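PDB 2DV6: nitrite reductase from Hyphomicrobium denitrificans, which probably reduces nitrite to nitric oxide in denitrification, using bound copper ions and electrons delivered by a cytochrome c. Local coordinates for residues I299-S304 / K322-L327; V28-T33 / Q66-N71. All coordinates share one frame; numbering follows the deposited sequence.

Contact 1 of 2, residues I299-S304 / K322-L327; sequences IYTVKS and KPEYFL
Ile299 and Tyr325 face each other as an antiparallel hydrogen-bonded pair. Ile299 N donates to Tyr325 O at 2.9 Å. In return Ile299 O takes two bonds, from Glu324 N at 3.0 Å and from Tyr325 N at 3.1 Å. The Glu324 donor lies in the carbonyl plane of Ile299, whereas the Tyr325 donor is tilted from it by 18°. This is the tight, buried end. Ile299 CD1 meets Leu327 CD2 at 3.7 Å, and Tyr183 and Tyr185 of strand 181-188 pack on Ile299. The Tyr300 ring lies alongside Pro323, with Tyr300 CE2 3.6 Å from Pro323 CB. The Tyr300 hydroxyl is held by Glu298 and Asn359. Thr301 OG1 donates to Lys303 O at 2.7 Å. Thr301 OG1 also lies at the edge of the Tyr325 ring, in its plane. A Thr301 chi1 of 50° puts OG1 between the backbone N and the carbonyl carbon, where it meets both Lys303 O and the ring edge.

The other end is more open. The Glu324 chain bends at chi2 (-67°) and brings its carboxylate to exposed Ser304. Glu324 OE1 lies 3.3 Å from Ser304 CA. Both carboxylate oxygens have partners: Glu324 OE1 accepts from Phe305 N, and Glu324 OE2 has a salt bridge with Lys317 and a bond from a water that is hydrogen-bonded to Ser304 OG. Glu324 and Tyr325 together opposite Ile299 form a classic beta bulge, here at the start of strand 325-328, outermost within this chain in a cupredoxin-type sheet.

Contact 2 of 2, residues V28-T33 / Q66-N71; sequences VFTLRT and QVNLVN
Thr30 and Asn68 sit opposite each other on two parallel strands, with short axes 4.7 Å apart and 19° between them. Five backbone hydrogen bonds join the strands. Phe29 N bonds to Gln66 O and Asn68 N to Phe29 O. Leu31 N meets Asn68 O at 2.9 Å, almost straight at 177°, and Val70 N reaches Leu31 O. Thr33 N closes the row on Val70 O at 3.0 Å.

This pairing belongs to the N-terminal cupredoxin domain, in a sheet completed by strands 39-45 and 97-103.

Side-chain amides add a polar row. Asn68 ND2 donates to Thr30 OG1 at 3.0 Å, slightly out of the amide plane. Asn68 CG is anti to the carbonyl carbon (chi1 -57°), which turns ND2 that way. Gln66 NE2 donates to a lone pair of Asn68 OD1 at 2.9 Å, and OD1 also bonds Thr99. The Asn68 amide is gripped at both ends, fixing its rotation. Tyr315 of a neighbouring subunit packs on Thr30, Asn68 and Val70.

Phe29, Leu31, Val67 and Leu69 share the opposite face, where Leu31 CD1 touches Val67 CG1 at 4.0 Å. Thr33 CG2 and Leu69 CD2 are a close 3.5 Å apart, and Thr33 OG1 bonds Glu73.

How the contacts relate
Contact 2 precedes contact 1 in the sequence. Their centres are 19 Å apart and their nearest atoms about 9 Å, so they do not touch. Contact 2 lies beside a copper site; contact 1 is farther from one. The side chain of Thr33 is about 3 Å from that of His77 and about 6 Å from the copper ion, whose ligands are His77, Cys114, His119 and Met124. The side chain of Ile299 is about 11 Å from that of Met273, a ligand of another copper with His219, Cys260 and His268, and about 14 Å from a bound copper ion. Val302 of segment 299-304 packs on Lys94 of a second subunit; four residues of contact 2 pack on a third.

Contact 1 of 2, residues I299-S304 / K322-L327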
# COMPACT_ATOMS: atom_id res chain seq x y z
N ILE A 299 -10.63 16.00 23.62
CA ILE A 299 -10.76 14.57 23.65
C ILE A 299 -10.15 13.99 22.36
O ILE A 299 -10.28 14.58 21.28
CB ILE A 299 -12.25 14.11 23.98
CG1 ILE A 299 -12.54 14.33 25.49
CG2 ILE A 299 -12.46 12.68 23.59
CD1 ILE A 299 -13.95 13.84 25.96
N TYR A 300 -9.49 12.86 22.49
CA TYR A 300 -8.67 12.30 21.41
C TYR A 300 -9.21 10.91 21.07
O TYR A 300 -8.81 9.95 21.66
CB TYR A 300 -7.18 12.22 21.85
CG TYR A 300 -6.56 13.57 22.19
CD1 TYR A 300 -6.76 14.16 23.45
CD2 TYR A 300 -5.77 14.26 21.25
CE1 TYR A 300 -6.21 15.42 23.77
CE2 TYR A 300 -5.19 15.51 21.58
CZ TYR A 300 -5.43 16.09 22.82
OH TYR A 300 -4.85 17.32 23.14
N THR A 301 -10.11 10.83 20.11
CA THR A 301 -10.81 9.59 19.85
C THR A 301 -10.17 8.91 18.63
O THR A 301 -9.52 9.56 17.81
CB THR A 301 -12.28 9.86 19.56
OG1 THR A 301 -12.36 10.88 18.58
CG2 THR A 301 -13.02 10.34 20.79
N VAL A 302 -10.32 7.60 18.56
CA VAL A 302 -9.77 6.81 17.44
C VAL A 302 -10.46 7.25 16.13
O VAL A 302 -9.79 7.47 15.10
CB VAL A 302 -9.96 5.30 17.69
CG1 VAL A 302 -9.60 4.46 16.42
CG2 VAL A 302 -9.09 4.88 18.87
N LYS A 303 -11.77 7.42 16.18
CA LYS A 303 -12.50 7.88 14.98
C LYS A 303 -12.52 9.39 14.93
O LYS A 303 -12.37 10.06 15.98
CB LYS A 303 -13.95 7.34 14.97
CG LYS A 303 -14.04 5.81 14.96
CD LYS A 303 -15.54 5.40 14.80
CE LYS A 303 -15.92 4.08 15.48
NZ LYS A 303 -15.06 2.98 14.98
N SER A 304 -12.71 9.93 13.73
CA SER A 304 -12.76 11.39 13.55
C SER A 304 -13.98 12.02 14.24
O SER A 304 -15.01 11.38 14.38
CB SER A 304 -12.79 11.75 12.07
OG SER A 304 -11.74 11.05 11.39
N LYS A 322 -3.14 15.79 18.67
CA LYS A 322 -4.04 15.76 17.51
C LYS A 322 -5.49 15.50 17.97
O LYS A 322 -6.03 14.39 17.80
CB LYS A 322 -3.61 14.67 16.50
CG LYS A 322 -2.23 14.88 15.83
CD LYS A 322 -1.69 13.50 15.31
CE LYS A 322 -0.29 13.60 14.79
NZ LYS A 322 0.18 12.32 14.14
N PRO A 323 -6.13 16.54 18.55
CA PRO A 323 -7.44 16.33 19.17
C PRO A 323 -8.53 16.14 18.13
O PRO A 323 -8.40 16.60 17.00
CB PRO A 323 -7.67 17.61 19.99
CG PRO A 323 -6.72 18.60 19.50
CD PRO A 323 -5.72 17.96 18.58
N GLU A 324 -9.59 15.43 18.51
CA GLU A 324 -10.75 15.29 17.65
C GLU A 324 -11.90 16.16 18.13
O GLU A 324 -12.68 16.65 17.32
CB GLU A 324 -11.20 13.83 17.59
CG GLU A 324 -10.20 12.94 16.86
CD GLU A 324 -10.10 13.26 15.35
OE1 GLU A 324 -11.01 13.91 14.79
OE2 GLU A 324 -9.10 12.88 14.73
N TYR A 325 -12.04 16.29 19.45
CA TYR A 325 -13.11 17.07 20.05
C TYR A 325 -12.51 18.16 20.91
O TYR A 325 -11.55 17.91 21.64
CB TYR A 325 -14.02 16.19 20.92
CG TYR A 325 -14.85 15.18 20.13
CD1 TYR A 325 -14.30 13.96 19.72
CD2 TYR A 325 -16.19 15.44 19.82
CE1 TYR A 325 -15.08 13.04 18.98
CE2 TYR A 325 -16.95 14.54 19.09
CZ TYR A 325 -16.41 13.36 18.68
OH TYR A 325 -17.21 12.49 17.98
N PHE A 326 -13.05 19.37 20.80
CA PHE A 326 -12.71 20.47 21.70
C PHE A 326 -14.04 20.85 22.35
O PHE A 326 -15.06 21.04 21.61
CB PHE A 326 -12.22 21.69 20.93
CG PHE A 326 -10.80 21.63 20.49
CD1 PHE A 326 -9.80 22.13 21.31
CD2 PHE A 326 -10.48 21.11 19.26
CE1 PHE A 326 -8.46 22.11 20.89
CE2 PHE A 326 -9.15 21.10 18.84
CZ PHE A 326 -8.15 21.60 19.68
N LEU A 327 -14.04 20.96 23.68
CA LEU A 327 -15.29 20.97 24.41
C LEU A 327 -15.38 22.03 25.51
O LEU A 327 -14.40 22.24 26.25
CB LEU A 327 -15.44 19.62 25.08
CG LEU A 327 -16.06 18.35 24.45
CD1 LEU A 327 -16.64 18.43 23.02
CD2 LEU A 327 -15.18 17.16 24.73
O HOH W 1 -9.44 12.15 12.04

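Contact 2 of 2, residues V28-T33 / Q66-N71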
# COMPACT_ATOMS: atom_id res chain seq x y z
N VAL A 28 -23.88 20.55 10.11
CA VAL A 28 -22.75 20.41 9.18
C VAL A 28 -22.82 19.05 8.52
O VAL A 28 -22.97 18.07 9.20
CB VAL A 28 -21.38 20.60 9.89
CG1 VAL A 28 -20.24 20.52 8.88
CG2 VAL A 28 -21.33 21.98 10.62
N PHE A 29 -22.73 19.01 7.19
CA PHE A 29 -22.71 17.75 6.44
C PHE A 29 -21.45 17.73 5.64
O PHE A 29 -21.13 18.72 4.99
CB PHE A 29 -23.92 17.65 5.47
CG PHE A 29 -25.25 17.65 6.17
CD1 PHE A 29 -26.00 18.80 6.23
CD2 PHE A 29 -25.68 16.52 6.86
CE1 PHE A 29 -27.20 18.81 6.91
CE2 PHE A 29 -26.90 16.51 7.55
CZ PHE A 29 -27.66 17.65 7.58
N THR A 30 -20.71 16.61 5.70
CA THR A 30 -19.53 16.45 4.85
C THR A 30 -19.78 15.41 3.75
O THR A 30 -20.29 14.35 4.04
CB THR A 30 -18.26 16.11 5.70
OG1 THR A 30 -18.06 17.17 6.62
CG2 THR A 30 -17.02 15.94 4.81
N LEU A 31 -19.46 15.78 2.51
CA LEU A 31 -19.63 14.95 1.32
C LEU A 31 -18.26 14.83 0.66
O LEU A 31 -17.57 15.83 0.42
CB LEU A 31 -20.61 15.61 0.31
CG LEU A 31 -22.04 15.90 0.81
CD1 LEU A 31 -22.95 16.66 -0.22
CD2 LEU A 31 -22.72 14.62 1.24
N ARG A 32 -17.86 13.61 0.37
CA ARG A 32 -16.71 13.40 -0.46
C ARG A 32 -17.20 12.85 -1.79
O ARG A 32 -18.23 12.20 -1.83
CB ARG A 32 -15.69 12.46 0.20
CG ARG A 32 -16.15 11.03 0.43
CD ARG A 32 -15.05 10.17 1.13
NE ARG A 32 -15.63 8.97 1.73
CZ ARG A 32 -15.65 7.76 1.16
NH1 ARG A 32 -15.10 7.56 -0.04
NH2 ARG A 32 -16.24 6.74 1.80
N THR A 33 -16.51 13.15 -2.87
CA THR A 33 -16.93 12.64 -4.17
C THR A 33 -16.22 11.29 -4.41
O THR A 33 -15.12 11.06 -3.90
CB THR A 33 -16.63 13.66 -5.30
OG1 THR A 33 -15.21 13.74 -5.50
CG2 THR A 33 -17.19 15.07 -4.99
N GLN A 66 -24.60 23.89 6.71
CA GLN A 66 -23.24 24.02 6.16
C GLN A 66 -22.92 22.71 5.45
O GLN A 66 -23.15 21.63 5.98
CB GLN A 66 -22.20 24.32 7.26
CG GLN A 66 -20.73 24.36 6.75
CD GLN A 66 -19.74 24.59 7.86
OE1 GLN A 66 -19.99 25.40 8.73
NE2 GLN A 66 -18.61 23.89 7.83
N VAL A 67 -22.40 22.83 4.23
CA VAL A 67 -22.00 21.65 3.47
C VAL A 67 -20.51 21.73 3.15
O VAL A 67 -20.05 22.73 2.64
CB VAL A 67 -22.84 21.50 2.18
CG1 VAL A 67 -22.34 20.30 1.34
CG2 VAL A 67 -24.34 21.28 2.56
N ASN A 68 -19.76 20.67 3.48
CA ASN A 68 -18.32 20.60 3.22
C ASN A 68 -18.10 19.60 2.08
O ASN A 68 -18.35 18.42 2.23
CB ASN A 68 -17.55 20.07 4.43
CG ASN A 68 -17.76 20.88 5.69
OD1 ASN A 68 -17.93 22.12 5.66
ND2 ASN A 68 -17.68 20.18 6.83
N LEU A 69 -17.58 20.06 0.96
CA LEU A 69 -17.38 19.18 -0.17
C LEU A 69 -15.89 18.91 -0.27
O LEU A 69 -15.10 19.86 -0.36
CB LEU A 69 -17.86 19.89 -1.44
CG LEU A 69 -18.09 19.18 -2.78
CD1 LEU A 69 -17.37 19.85 -3.95
CD2 LEU A 69 -18.06 17.64 -2.79
N VAL A 70 -15.51 17.63 -0.28
CA VAL A 70 -14.12 17.24 -0.50
C VAL A 70 -14.04 16.35 -1.73
O VAL A 70 -14.78 15.39 -1.86
CB VAL A 70 -13.54 16.46 0.74
CG1 VAL A 70 -12.06 16.06 0.53
CG2 VAL A 70 -13.76 17.26 2.03
N ASN A 71 -13.12 16.67 -2.63
CA ASN A 71 -12.92 15.95 -3.85
C ASN A 71 -12.17 14.64 -3.52
O ASN A 71 -11.07 14.66 -2.92
CB ASN A 71 -12.13 16.86 -4.82
CG ASN A 71 -11.93 16.25 -6.18
OD1 ASN A 71 -11.65 15.06 -6.30
ND2 ASN A 71 -12.03 17.08 -7.22